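PDB 4MDB: mariner Mos1 transposase, which catalyses cut-and-paste transposition of the Mos1 element as a metal-dependent homodimer, and is represented here by its RNase H-fold catalytic domain bound to raltegravir and magnesium. Local coordinates for residues Met9-Lys13 against Asp220-Phe224; Ile18-Arg22 against Glu149-His153; Lys69-Cys74 against Tyr85-Gly91; Trp39-Val43 against Phe180-Val186. The protein carries 1 engineered substitution. All blocks are in the same frame, centred on the assembly; numbering follows the deposited sequence. Where two conformers were deposited one is given.

Contact 1: residues Met9-Lys13 against Asp220-Phe224; sequences MERRK and DGKYF. Unlike the reference sequence in segment 220-224: F224 (reference Leu).
Segment 9-13 lies within helix 6-25; 220-224 is irregular chain following helix 209-218. D220, with positive phi (55/37), leaves that helix in a Schellman motif, and its OD1 forms a salt bridge with the extended K13 (NZ to OD1, 3.1 Å). At G221 (92/-10) the backbones come closest, its CA 4.2 Å from M9 CA and in CA-H...O contact with M9 O (3.4 Å); any CB would clash with that carbonyl. R12 (chi1 m, chi2 t, chi3 near +56°) ties the C-terminal tail of the catalytic domain to its first helix through two successive carbonyls: R12 NE donates to G221 O (2.8 Å) and R12 NH2 to K222 O (3.1 Å), while NH1 is bound by D159. K222 CG touches M9 SD at 3.6 Å. Y223 lays CD1 over one face of the guanidinium, 3.6 Å from R12 NH2, its OH bonded to Y156 O of the inhibitor pocket. F224, leucine in the reference sequence, brings CE2 to 4.0 Å from R12 NH2.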
loop_
_atom_site.group_PDB
_atom_site.type_symbol
_atom_site.label_atom_id
_atom_site.label_comp_id
_atom_site.label_asym_id
_atom_site.label_seq_id
_atom_site.Cartn_x
_atom_site.Cartn_y
_atom_site.Cartn_z
ATOM N N MET A 9 -4.488 -15.714 13.133
ATOM C CA MET A 9 -5.897 -15.258 13.251
ATOM C C MET A 9 -6.007 -14.374 14.468
ATOM O O MET A 9 -6.743 -13.369 14.460
ATOM C CB MET A 9 -6.856 -16.461 13.323
ATOM C CG MET A 9 -6.975 -17.246 12.037
ATOM S SD MET A 9 -8.197 -18.578 12.162
ATOM C CE MET A 9 -7.278 -19.826 13.030
ATOM N N GLU A 10 -5.253 -14.652 15.519
ATOM C CA GLU A 10 -5.330 -13.844 16.743
ATOM C C GLU A 10 -4.773 -12.426 16.444
ATOM O O GLU A 10 -5.401 -11.426 16.834
ATOM C CB GLU A 10 -4.597 -14.562 17.855
ATOM C CG GLU A 10 -3.909 -13.851 18.972
ATOM C CD GLU A 10 -3.032 -14.863 19.750
ATOM O OE1 GLU A 10 -1.799 -14.894 19.542
ATOM O OE2 GLU A 10 -3.569 -15.715 20.494
ATOM N N ARG A 11 -3.647 -12.386 15.741
ATOM C CA ARG A 11 -2.983 -11.085 15.385
ATOM C C ARG A 11 -3.911 -10.251 14.490
ATOM O O ARG A 11 -4.153 -9.021 14.748
ATOM C CB ARG A 11 -1.652 -11.304 14.701
ATOM C CG ARG A 11 -0.887 -9.972 14.421
ATOM C CD ARG A 11 0.608 -10.135 14.659
ATOM N NE ARG A 11 1.447 -9.039 14.115
ATOM C CZ ARG A 11 2.268 -9.115 13.062
ATOM N NH1 ARG A 11 2.378 -10.233 12.326
ATOM N NH2 ARG A 11 2.965 -8.036 12.719
ATOM N N ARG A 12 -4.528 -10.912 13.526
ATOM C CA ARG A 12 -5.510 -10.235 12.614
ATOM C C ARG A 12 -6.652 -9.681 13.420
ATOM O O ARG A 12 -7.001 -8.511 13.335
ATOM C CB ARG A 12 -6.079 -11.135 11.507
ATOM C CG ARG A 12 -5.109 -11.401 10.356
ATOM C CD ARG A 12 -5.423 -12.604 9.537
ATOM N NE ARG A 12 -6.761 -12.525 9.002
ATOM C CZ ARG A 12 -7.120 -11.906 7.883
ATOM N NH1 ARG A 12 -6.198 -11.211 7.181
ATOM N NH2 ARG A 12 -8.379 -11.866 7.519
ATOM N N LYS A 13 -7.260 -10.515 14.298
ATOM C CA LYS A 13 -8.432 -10.012 15.026
ATOM C C LYS A 13 -8.067 -8.897 15.935
ATOM O O LYS A 13 -8.767 -7.872 16.003
ATOM C CB LYS A 13 -9.157 -11.162 15.831
ATOM C CG LYS A 13 -10.460 -10.793 16.380
ATOM C CD LYS A 13 -10.942 -11.853 17.363
ATOM C CE LYS A 13 -12.327 -11.473 17.756
ATOM N NZ LYS A 13 -12.846 -12.264 18.930
ATOM N N ASP A 220 -13.603 -13.583 13.545
ATOM C CA ASP A 220 -12.584 -13.894 14.584
ATOM C C ASP A 220 -11.172 -14.004 14.039
ATOM O O ASP A 220 -10.369 -14.799 14.496
ATOM C CB ASP A 220 -12.950 -15.209 15.342
ATOM C CG ASP A 220 -14.212 -15.066 16.179
ATOM O OD1 ASP A 220 -14.310 -14.067 16.908
ATOM O OD2 ASP A 220 -15.069 -15.997 16.129
ATOM N N GLY A 221 -10.850 -13.161 13.056
ATOM C CA GLY A 221 -9.526 -13.268 12.477
ATOM C C GLY A 221 -9.371 -14.156 11.288
ATOM O O GLY A 221 -8.289 -14.168 10.685
ATOM N N LYS A 222 -10.379 -14.958 10.930
ATOM C CA LYS A 222 -10.277 -15.743 9.680
ATOM C C LYS A 222 -10.355 -14.826 8.422
ATOM O O LYS A 222 -10.716 -13.650 8.543
ATOM C CB LYS A 222 -11.426 -16.753 9.568
ATOM C CG LYS A 222 -11.213 -18.035 10.369
ATOM C CD LYS A 222 -12.286 -19.115 10.097
ATOM C CE LYS A 222 -13.739 -18.609 10.138
ATOM N NZ LYS A 222 -14.099 -17.969 11.424
ATOM N N TYR A 223 -10.071 -15.371 7.247
ATOM C CA TYR A 223 -10.460 -14.721 5.978
ATOM C C TYR A 223 -11.952 -14.656 5.909
ATOM O O TYR A 223 -12.635 -15.380 6.634
ATOM C CB TYR A 223 -9.886 -15.406 4.745
ATOM C CG TYR A 223 -8.386 -15.318 4.685
ATOM C CD1 TYR A 223 -7.724 -14.108 4.818
ATOM C CD2 TYR A 223 -7.606 -16.460 4.553
ATOM C CE1 TYR A 223 -6.355 -14.031 4.788
ATOM C CE2 TYR A 223 -6.244 -16.398 4.519
ATOM C CZ TYR A 223 -5.613 -15.177 4.621
ATOM O OH TYR A 223 -4.282 -15.140 4.610
ATOM N N PHE A 224 -12.479 -13.750 5.096
ATOM C CA PHE A 224 -13.893 -13.497 5.111
ATOM C C PHE A 224 -14.373 -13.279 3.695
ATOM O O PHE A 224 -13.566 -13.177 2.763
ATOM C CB PHE A 224 -14.197 -12.295 6.009
ATOM C CG PHE A 224 -13.353 -11.088 5.696
ATOM C CD1 PHE A 224 -13.695 -10.243 4.668
ATOM C CD2 PHE A 224 -12.233 -10.799 6.470
ATOM C CE1 PHE A 224 -12.934 -9.114 4.410
ATOM C CE2 PHE A 224 -11.459 -9.695 6.201
ATOM C CZ PHE A 224 -11.807 -8.858 5.166
#

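Contact 2: residues Ile18-Arg22 against Glu149-His153; sequences ILLSR and EVLPH
The 18-22 segment is regular alpha helix inside helix 6-25, with R22 N bonded to I18 O at 3.0 Å, whereas 149-153 is extended throughout, starting as strand (E149 -78/122, V150 -93/117) and running on through L151 (-76/143) and P152 (-64/144) to H153 (-149/126). The backbones stay well apart: the nearest CA atoms, those of L19 and P152, are 8.2 Å from each other, so side chains alone bridge the gap. L19 and R22, three residues apart on the helix, both point toward 149-153 and make its contacts. L19, in the mt rotamer, places CD2 3.8 Å from L151 CG and 4.1 Å from P152 CG. R22 is fully extended, all four chi angles near 180°, and meets an equally stretched E149 head-on in a two-pronged salt bridge: NH1 donates to E149 OE1 at 2.7 Å and NH2 to E149 OE2 at 2.8 Å. L151 CD1 lies 3.9 Å from R22 NH1, so the ion pair borders directly on the apolar patch. F28 adds a cation-pi contact to R22. Within the RNase H-like fold this joins the first helix to an outermost strand of the central sheet, where E149 and L151 are backbone-bonded to F126 of strand 125-127, while W213 of helix 209-218 packs against L19.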
loop_
_atom_site.group_PDB
_atom_site.type_symbol
_atom_site.label_atom_id
_atom_site.label_comp_id
_atom_site.label_asym_id
_atom_site.label_seq_id
_atom_site.Cartn_x
_atom_site.Cartn_y
_atom_site.Cartn_z
ATOM N N ILE A 18 -8.216 -2.957 17.386
ATOM C CA ILE A 18 -7.467 -1.761 17.756
ATOM C C ILE A 18 -7.797 -0.682 16.717
ATOM O O ILE A 18 -8.118 0.471 17.094
ATOM C CB ILE A 18 -5.967 -2.002 17.839
ATOM C CG1 ILE A 18 -5.619 -2.895 19.044
ATOM C CG2 ILE A 18 -5.162 -0.702 17.946
ATOM C CD1 ILE A 18 -4.241 -3.492 18.910
ATOM N N LEU A 19 -7.690 -1.019 15.429
ATOM C CA LEU A 19 -7.903 0.006 14.369
ATOM C C LEU A 19 -9.364 0.499 14.371
ATOM O O LEU A 19 -9.648 1.723 14.267
ATOM C CB LEU A 19 -7.496 -0.552 13.011
ATOM C CG LEU A 19 -6.022 -0.863 12.862
ATOM C CD1 LEU A 19 -5.750 -1.676 11.589
ATOM C CD2 LEU A 19 -5.191 0.397 12.928
ATOM N N LEU A 20 -10.299 -0.437 14.550
ATOM C CA LEU A 20 -11.732 -0.129 14.516
ATOM C C LEU A 20 -12.134 0.707 15.676
ATOM O O LEU A 20 -12.853 1.704 15.496
ATOM C CB LEU A 20 -12.577 -1.424 14.516
ATOM C CG LEU A 20 -14.044 -1.251 14.118
ATOM C CD1 LEU A 20 -14.227 -0.707 12.696
ATOM C CD2 LEU A 20 -14.644 -2.674 14.195
ATOM N N SER A 21 -11.615 0.397 16.860
ATOM C CA SER A 21 -11.928 1.224 18.035
ATOM C C SER A 21 -11.318 2.636 17.952
ATOM O O SER A 21 -11.938 3.629 18.321
ATOM C CB SER A 21 -11.584 0.553 19.356
ATOM O OG SER A 21 -10.221 0.457 19.498
ATOM N N ARG A 22 -10.119 2.729 17.425
ATOM C CA ARG A 22 -9.536 4.059 17.124
ATOM C C ARG A 22 -10.404 4.805 16.141
ATOM O O ARG A 22 -10.710 5.979 16.335
ATOM C CB ARG A 22 -8.123 3.957 16.555
ATOM C CG ARG A 22 -7.562 5.361 16.173
ATOM C CD ARG A 22 -6.146 5.188 15.773
ATOM N NE ARG A 22 -5.544 6.447 15.302
ATOM C CZ ARG A 22 -4.265 6.550 14.932
ATOM N NH1 ARG A 22 -3.510 5.474 14.898
ATOM N NH2 ARG A 22 -3.787 7.702 14.547
ATOM N N GLU A 149 3.358 8.022 11.413
ATOM C CA GLU A 149 2.811 7.007 12.290
ATOM C C GLU A 149 2.640 5.707 11.506
ATOM O O GLU A 149 1.890 5.681 10.531
ATOM C CB GLU A 149 1.469 7.504 12.801
ATOM C CG GLU A 149 1.034 6.548 13.873
ATOM C CD GLU A 149 -0.365 6.740 14.361
ATOM O OE1 GLU A 149 -0.797 5.757 15.073
ATOM O OE2 GLU A 149 -1.009 7.765 14.032
ATOM N N VAL A 150 3.277 4.627 11.962
ATOM C CA VAL A 150 3.209 3.357 11.283
ATOM C C VAL A 150 2.061 2.524 11.876
ATOM O O VAL A 150 2.011 2.216 13.079
ATOM C CB VAL A 150 4.546 2.641 11.338
ATOM C CG1 VAL A 150 4.462 1.287 10.654
ATOM C CG2 VAL A 150 5.584 3.506 10.672
ATOM N N LEU A 151 1.091 2.238 11.040
ATOM C CA LEU A 151 -0.075 1.489 11.452
ATOM C C LEU A 151 0.282 0.019 11.582
ATOM O O LEU A 151 1.066 -0.505 10.841
ATOM C CB LEU A 151 -1.172 1.757 10.386
ATOM C CG LEU A 151 -2.555 2.121 10.803
ATOM C CD1 LEU A 151 -2.758 3.226 11.842
ATOM C CD2 LEU A 151 -3.474 2.274 9.619
ATOM N N PRO A 152 -0.313 -0.666 12.589
ATOM C CA PRO A 152 -0.154 -2.095 12.734
ATOM C C PRO A 152 -0.769 -2.809 11.542
ATOM O O PRO A 152 -1.745 -2.325 10.995
ATOM C CB PRO A 152 -0.972 -2.425 13.972
ATOM C CG PRO A 152 -1.745 -1.280 14.289
ATOM C CD PRO A 152 -1.138 -0.060 13.625
ATOM N N HIS A 153 -0.137 -3.873 11.140
ATOM C CA HIS A 153 -0.624 -4.688 10.062
ATOM C C HIS A 153 -0.179 -6.082 10.350
ATOM O O HIS A 153 0.986 -6.339 10.524
ATOM C CB HIS A 153 -0.070 -4.231 8.733
ATOM C CG HIS A 153 -0.691 -4.892 7.554
ATOM N ND1 HIS A 153 -1.947 -4.587 7.121
ATOM C CD2 HIS A 153 -0.220 -5.822 6.695
ATOM C CE1 HIS A 153 -2.256 -5.327 6.082
ATOM N NE2 HIS A 153 -1.201 -6.067 5.784
#

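Contact 3: residues Lys69-Cys74 against Tyr85-Gly91; sequences KKTMLC and YELLKPG. Unlike the reference sequence in segment 85-91: P90 (reference Arg).
L88 lies over M72 and C74, its CD2 4.1 Å from M72 CB and its CD1 4.1 Å from C74 SG. Beneath these contacts strands 69-74 and 85-87 run antiparallel (177°), their axes 4.8 Å apart at closest approach. C74 and E86 form a hydrogen-bonded pair (C74 N to E86 O 2.8 Å, E86 N to C74 O 2.9 Å); L73 and L87 are the next, non-hydrogen-bonded pair, with CA atoms 4.6 Å apart. L88 N still donates to M72 O (2.8 Å), but then the pairing loosens: a water accepts from M72 N (3.0 Å) and donates to K89 O (2.9 Å), T71 OG1 gives a very short bond to L88 O (2.4 Å), and G91 N, at positive phi, reaches K70 O at 2.7 Å. P90, arginine in the reference sequence, sets its CA 3.2 Å from K70 O. On the face bearing L73 and L87, L73 CD1 meets Y85 CD2 at 3.5 Å. This is the beta hairpin of the RNase H-like sheet, with 81-87 outermost and 69-78 bonded on its other edge to strand 32-42; helix 183-196 covers the L73 and L87 side, and helix 96-113 touches C74, E86 and L88.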
loop_
_atom_site.group_PDB
_atom_site.type_symbol
_atom_site.label_atom_id
_atom_site.label_comp_id
_atom_site.label_asym_id
_atom_site.label_seq_id
_atom_site.Cartn_x
_atom_site.Cartn_y
_atom_site.Cartn_z
ATOM N N LYS A 69 10.619 -12.164 -18.462
ATOM C CA LYS A 69 11.138 -11.108 -17.597
ATOM C C LYS A 69 10.017 -10.430 -16.794
ATOM O O LYS A 69 8.834 -10.546 -17.124
ATOM C CB LYS A 69 11.913 -10.062 -18.405
ATOM C CG LYS A 69 13.359 -10.466 -18.684
ATOM C CD LYS A 69 14.159 -9.304 -19.239
ATOM C CE LYS A 69 15.615 -9.362 -18.809
ATOM N NZ LYS A 69 16.278 -8.071 -19.146
ATOM N N LYS A 70 10.425 -9.750 -15.729
ATOM C CA LYS A 70 9.482 -9.054 -14.861
ATOM C C LYS A 70 10.107 -7.866 -14.198
ATOM O O LYS A 70 11.303 -7.839 -13.928
ATOM C CB LYS A 70 8.913 -10.025 -13.852
ATOM C CG LYS A 70 9.980 -10.658 -12.993
ATOM C CD LYS A 70 9.433 -11.731 -12.070
ATOM C CE LYS A 70 10.511 -12.249 -11.144
ATOM N NZ LYS A 70 9.856 -12.947 -10.021
ATOM N N THR A 71 9.261 -6.881 -13.872
ATOM C CA THR A 71 9.658 -5.666 -13.224
ATOM C C THR A 71 8.731 -5.487 -12.000
ATOM O O THR A 71 7.582 -5.812 -12.047
ATOM C CB THR A 71 9.539 -4.443 -14.158
ATOM O OG1 THR A 71 9.753 -3.236 -13.438
ATOM C CG2 THR A 71 8.169 -4.407 -14.845
ATOM N N MET A 72 9.298 -5.004 -10.921
ATOM C CA MET A 72 8.521 -4.761 -9.737
ATOM C C MET A 72 7.974 -3.340 -9.762
ATOM O O MET A 72 8.703 -2.351 -9.897
ATOM C CB MET A 72 9.378 -4.954 -8.514
ATOM C CG MET A 72 8.567 -5.142 -7.263
ATOM S SD MET A 72 9.531 -5.532 -5.799
ATOM C CE MET A 72 10.113 -7.123 -6.343
ATOM N N LEU A 73 6.671 -3.269 -9.589
ATOM C CA LEU A 73 5.974 -2.002 -9.343
ATOM C C LEU A 73 5.982 -1.800 -7.845
ATOM O O LEU A 73 5.519 -2.692 -7.082
ATOM C CB LEU A 73 4.599 -2.007 -9.885
ATOM C CG LEU A 73 3.635 -0.885 -9.534
ATOM C CD1 LEU A 73 4.084 0.446 -10.084
ATOM C CD2 LEU A 73 2.291 -1.249 -10.026
ATOM N N CYS A 74 6.370 -0.594 -7.429
ATOM C CA CYS A 74 6.322 -0.177 -6.021
ATOM C C CYS A 74 5.493 1.087 -6.040
ATOM O O CYS A 74 5.895 2.059 -6.659
ATOM C CB CYS A 74 7.689 0.122 -5.520
ATOM S SG CYS A 74 8.887 -1.242 -5.783
ATOM N N TYR A 85 5.361 6.382 -7.574
ATOM C CA TYR A 85 5.703 4.956 -7.824
ATOM C C TYR A 85 7.029 4.803 -8.519
ATOM O O TYR A 85 7.542 5.751 -9.154
ATOM C CB TYR A 85 4.597 4.262 -8.616
ATOM C CG TYR A 85 4.570 4.512 -10.123
ATOM C CD1 TYR A 85 3.836 5.558 -10.665
ATOM C CD2 TYR A 85 5.250 3.663 -10.996
ATOM C CE1 TYR A 85 3.791 5.773 -12.042
ATOM C CE2 TYR A 85 5.245 3.886 -12.370
ATOM C CZ TYR A 85 4.499 4.917 -12.891
ATOM O OH TYR A 85 4.507 5.144 -14.241
ATOM N N GLU A 86 7.594 3.622 -8.336
ATOM C CA GLU A 86 8.804 3.196 -9.092
ATOM C C GLU A 86 8.555 1.875 -9.755
ATOM O O GLU A 86 7.859 0.993 -9.211
ATOM C CB GLU A 86 10.006 3.135 -8.164
ATOM C CG GLU A 86 10.471 4.455 -7.595
ATOM C CD GLU A 86 11.698 4.337 -6.730
ATOM O OE1 GLU A 86 12.254 3.189 -6.643
ATOM O OE2 GLU A 86 12.083 5.331 -6.039
ATOM N N LEU A 87 9.117 1.723 -10.964
ATOM C CA LEU A 87 9.119 0.466 -11.658
ATOM C C LEU A 87 10.610 0.071 -11.716
ATOM O O LEU A 87 11.507 0.840 -12.186
ATOM C CB LEU A 87 8.438 0.611 -12.995
ATOM C CG LEU A 87 8.147 -0.652 -13.800
ATOM C CD1 LEU A 87 6.987 -1.501 -13.255
ATOM C CD2 LEU A 87 7.929 -0.313 -15.255
ATOM N N LEU A 88 10.923 -1.044 -11.098
ATOM C CA LEU A 88 12.322 -1.410 -10.927
ATOM C C LEU A 88 12.803 -2.045 -12.249
ATOM O O LEU A 88 12.018 -2.567 -13.036
ATOM C CB LEU A 88 12.530 -2.340 -9.734
ATOM C CG LEU A 88 12.879 -1.824 -8.318
ATOM C CD1 LEU A 88 12.328 -0.472 -7.953
ATOM C CD2 LEU A 88 12.601 -2.824 -7.197
ATOM N N LYS A 89 14.108 -1.990 -12.444
ATOM C CA LYS A 89 14.705 -2.574 -13.618
ATOM C C LYS A 89 14.511 -4.073 -13.554
ATOM O O LYS A 89 14.525 -4.679 -12.467
ATOM C CB LYS A 89 16.167 -2.154 -13.728
ATOM C CG LYS A 89 16.300 -0.643 -13.904
ATOM C CD LYS A 89 17.299 -0.255 -14.982
ATOM C CE LYS A 89 18.726 -0.617 -14.581
ATOM N NZ LYS A 89 19.181 0.102 -13.351
ATOM N N PRO A 90 14.299 -4.683 -14.716
ATOM C CA PRO A 90 13.868 -6.069 -14.761
ATOM C C PRO A 90 14.644 -7.015 -13.865
ATOM O O PRO A 90 15.866 -6.960 -13.811
ATOM C CB PRO A 90 14.011 -6.419 -16.244
ATOM C CG PRO A 90 13.626 -5.142 -16.925
ATOM C CD PRO A 90 14.097 -4.024 -16.020
ATOM N N GLY A 91 13.906 -7.825 -13.103
ATOM C CA GLY A 91 14.486 -8.812 -12.215
ATOM C C GLY A 91 14.932 -8.313 -10.840
ATOM O O GLY A 91 15.045 -9.111 -9.934
HETATM O O HOH W 1 12.231 -5.518 -10.998
#

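Contact 4: residues Trp39-Val43 against Phe180-Val186; sequences WIFFV and FDSYESV
In the RNase H-like fold helices cover the central sheet, and here the lead-in to helix 183-196 meets the end of strand 32-42. F42 has the most surface covered. F42 CA is 4.8 Å from F180 CA; its CA-to-CB bond points toward 180-186, and chi1 near +75° sets the ring beside D181 and Y183. F42 CB lies 3.6 Å from F180 CB and 3.4 Å from F180 O, while the ring has Y183 N over one face, 4.4 Å from F42 CE1. F180 (m rotamer) leads its ring back along the strand, so that CD2 touches I40 CG2 at 4.1 Å; W189 of the same helix stacks edge-to-face with this ring. I40, two residues before F42 on the same side of the strand, places CD1 3.8 Å from V186 CG1 in the helix's first turn. That turn starts at S182, the N-cap, whose OG accepts from S185 N at 3.0 Å. The backbones themselves share just a weak hydrogen bond, V43 N to F180 O at 3.5 Å.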
loop_
_atom_site.group_PDB
_atom_site.type_symbol
_atom_site.label_atom_id
_atom_site.label_comp_id
_atom_site.label_asym_id
_atom_site.label_seq_id
_atom_site.Cartn_x
_atom_site.Cartn_y
_atom_site.Cartn_z
ATOM N N TRP A 39 4.763 -7.661 -8.878
ATOM C CA TRP A 39 5.451 -7.962 -10.108
ATOM C C TRP A 39 4.562 -7.739 -11.312
ATOM O O TRP A 39 3.402 -8.126 -11.310
ATOM C CB TRP A 39 5.891 -9.464 -10.106
ATOM C CG TRP A 39 6.999 -9.888 -9.191
ATOM C CD1 TRP A 39 6.889 -10.747 -8.118
ATOM C CD2 TRP A 39 8.383 -9.529 -9.289
ATOM N NE1 TRP A 39 8.144 -10.932 -7.542
ATOM C CE2 TRP A 39 9.072 -10.198 -8.234
ATOM C CE3 TRP A 39 9.118 -8.685 -10.149
ATOM C CZ2 TRP A 39 10.464 -10.071 -8.048
ATOM C CZ3 TRP A 39 10.507 -8.534 -9.940
ATOM C CH2 TRP A 39 11.161 -9.241 -8.909
ATOM N N ILE A 40 5.135 -7.191 -12.386
ATOM C CA ILE A 40 4.472 -7.045 -13.652
ATOM C C ILE A 40 5.436 -7.711 -14.672
ATOM O O ILE A 40 6.670 -7.522 -14.606
ATOM C CB ILE A 40 4.210 -5.596 -14.078
ATOM C CG1 ILE A 40 3.386 -4.846 -12.998
ATOM C CG2 ILE A 40 3.562 -5.655 -15.481
ATOM C CD1 ILE A 40 3.171 -3.392 -13.355
ATOM N N PHE A 41 4.858 -8.565 -15.510
ATOM C CA PHE A 41 5.603 -9.452 -16.418
ATOM C C PHE A 41 5.595 -8.908 -17.860
ATOM O O PHE A 41 4.624 -8.279 -18.273
ATOM C CB PHE A 41 5.005 -10.874 -16.411
ATOM C CG PHE A 41 4.961 -11.505 -15.035
ATOM C CD1 PHE A 41 3.901 -11.235 -14.159
ATOM C CD2 PHE A 41 5.992 -12.328 -14.590
ATOM C CE1 PHE A 41 3.867 -11.801 -12.876
ATOM C CE2 PHE A 41 5.957 -12.888 -13.317
ATOM C CZ PHE A 41 4.904 -12.617 -12.459
ATOM N N PHE A 42 6.677 -9.164 -18.599
ATOM C CA PHE A 42 6.819 -8.727 -20.005
ATOM C C PHE A 42 7.857 -9.573 -20.732
ATOM O O PHE A 42 8.975 -9.723 -20.236
ATOM C CB PHE A 42 7.177 -7.217 -20.089
ATOM C CG PHE A 42 8.610 -6.872 -19.736
ATOM C CD1 PHE A 42 9.612 -6.906 -20.719
ATOM C CD2 PHE A 42 8.955 -6.478 -18.445
ATOM C CE1 PHE A 42 10.927 -6.593 -20.408
ATOM C CE2 PHE A 42 10.265 -6.152 -18.130
ATOM C CZ PHE A 42 11.247 -6.206 -19.115
ATOM N N VAL A 43 7.488 -10.102 -21.893
ATOM C CA VAL A 43 8.410 -10.938 -22.649
ATOM C C VAL A 43 9.310 -10.165 -23.615
ATOM O O VAL A 43 8.888 -9.187 -24.260
ATOM C CB VAL A 43 7.720 -12.111 -23.349
ATOM C CG1 VAL A 43 8.717 -13.200 -23.693
ATOM C CG2 VAL A 43 6.644 -12.706 -22.480
ATOM N N PHE A 180 3.124 -6.780 -22.613
ATOM C CA PHE A 180 4.129 -5.758 -22.616
ATOM C C PHE A 180 5.435 -6.183 -23.299
ATOM O O PHE A 180 5.859 -7.341 -23.253
ATOM C CB PHE A 180 4.380 -5.262 -21.203
ATOM C CG PHE A 180 3.204 -4.529 -20.602
ATOM C CD1 PHE A 180 2.632 -3.423 -21.227
ATOM C CD2 PHE A 180 2.682 -4.939 -19.382
ATOM C CE1 PHE A 180 1.585 -2.750 -20.652
ATOM C CE2 PHE A 180 1.637 -4.254 -18.805
ATOM C CZ PHE A 180 1.062 -3.182 -19.437
ATOM N N ASP A 181 6.020 -5.188 -23.954
ATOM C CA ASP A 181 7.156 -5.359 -24.833
ATOM C C ASP A 181 8.369 -4.838 -24.138
ATOM O O ASP A 181 9.437 -5.406 -24.229
ATOM C CB ASP A 181 6.912 -4.536 -26.109
ATOM C CG ASP A 181 7.598 -5.114 -27.323
ATOM O OD1 ASP A 181 7.652 -6.358 -27.460
ATOM O OD2 ASP A 181 8.051 -4.306 -28.158
ATOM N N SER A 182 8.197 -3.720 -23.453
ATOM C CA SER A 182 9.319 -3.001 -22.890
ATOM C C SER A 182 9.006 -2.508 -21.486
ATOM O O SER A 182 7.847 -2.295 -21.092
ATOM C CB SER A 182 9.689 -1.807 -23.781
ATOM O OG SER A 182 8.672 -0.800 -23.800
ATOM N N TYR A 183 10.061 -2.313 -20.734
ATOM C CA TYR A 183 9.921 -1.711 -19.456
ATOM C C TYR A 183 9.103 -0.384 -19.632
ATOM O O TYR A 183 8.213 -0.084 -18.814
ATOM C CB TYR A 183 11.315 -1.587 -18.814
ATOM C CG TYR A 183 11.348 -0.649 -17.683
ATOM C CD1 TYR A 183 11.229 0.720 -17.918
ATOM C CD2 TYR A 183 11.489 -1.097 -16.365
ATOM C CE1 TYR A 183 11.249 1.631 -16.879
ATOM C CE2 TYR A 183 11.542 -0.185 -15.318
ATOM C CZ TYR A 183 11.393 1.172 -15.579
ATOM O OH TYR A 183 11.410 2.129 -14.584
ATOM N N GLU A 184 9.303 0.368 -20.733
ATOM C CA GLU A 184 8.617 1.667 -20.857
ATOM C C GLU A 184 7.172 1.600 -21.377
ATOM O O GLU A 184 6.411 2.556 -21.229
ATOM C CB GLU A 184 9.468 2.710 -21.613
ATOM C CG GLU A 184 10.432 2.153 -22.639
ATOM C CD GLU A 184 11.641 1.481 -22.023
ATOM O OE1 GLU A 184 12.298 2.107 -21.153
ATOM O OE2 GLU A 184 11.935 0.328 -22.421
ATOM N N SER A 185 6.758 0.480 -21.943
ATOM C CA SER A 185 5.352 0.330 -22.248
ATOM C C SER A 185 4.633 0.173 -20.903
ATOM O O SER A 185 3.554 0.717 -20.717
ATOM C CB SER A 185 5.024 -0.854 -23.158
ATOM O OG SER A 185 5.794 -1.991 -22.816
ATOM N N VAL A 186 5.239 -0.583 -19.993
ATOM C CA VAL A 186 4.630 -0.726 -18.651
ATOM C C VAL A 186 4.440 0.642 -17.985
ATOM O O VAL A 186 3.357 0.968 -17.510
ATOM C CB VAL A 186 5.445 -1.682 -17.774
ATOM C CG1 VAL A 186 4.804 -1.858 -16.384
ATOM C CG2 VAL A 186 5.612 -3.036 -18.426
#

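In the fold
The four contacts fall into two pairs, well apart in the domain. Contacts 3 and 4, with centres 9 Å apart, are directly joined: T71 N lies 2.8 Å from I40 O, and Y183 OH 2.7 Å from L87 O, both probable hydrogen bonds. Contacts 1 and 2 share helix 6-25, their centres 15 Å apart. Contacts 2 and 3, about 30 Å apart between centres, involve the sheet's two outermost strands. Between the pairs lies the active site, where D36, D129 and D164 hold the magnesium ions. The side chain of M72 is about 8 Å from a magnesium ion, and that of Y223 about 6 Å from bound raltegravir.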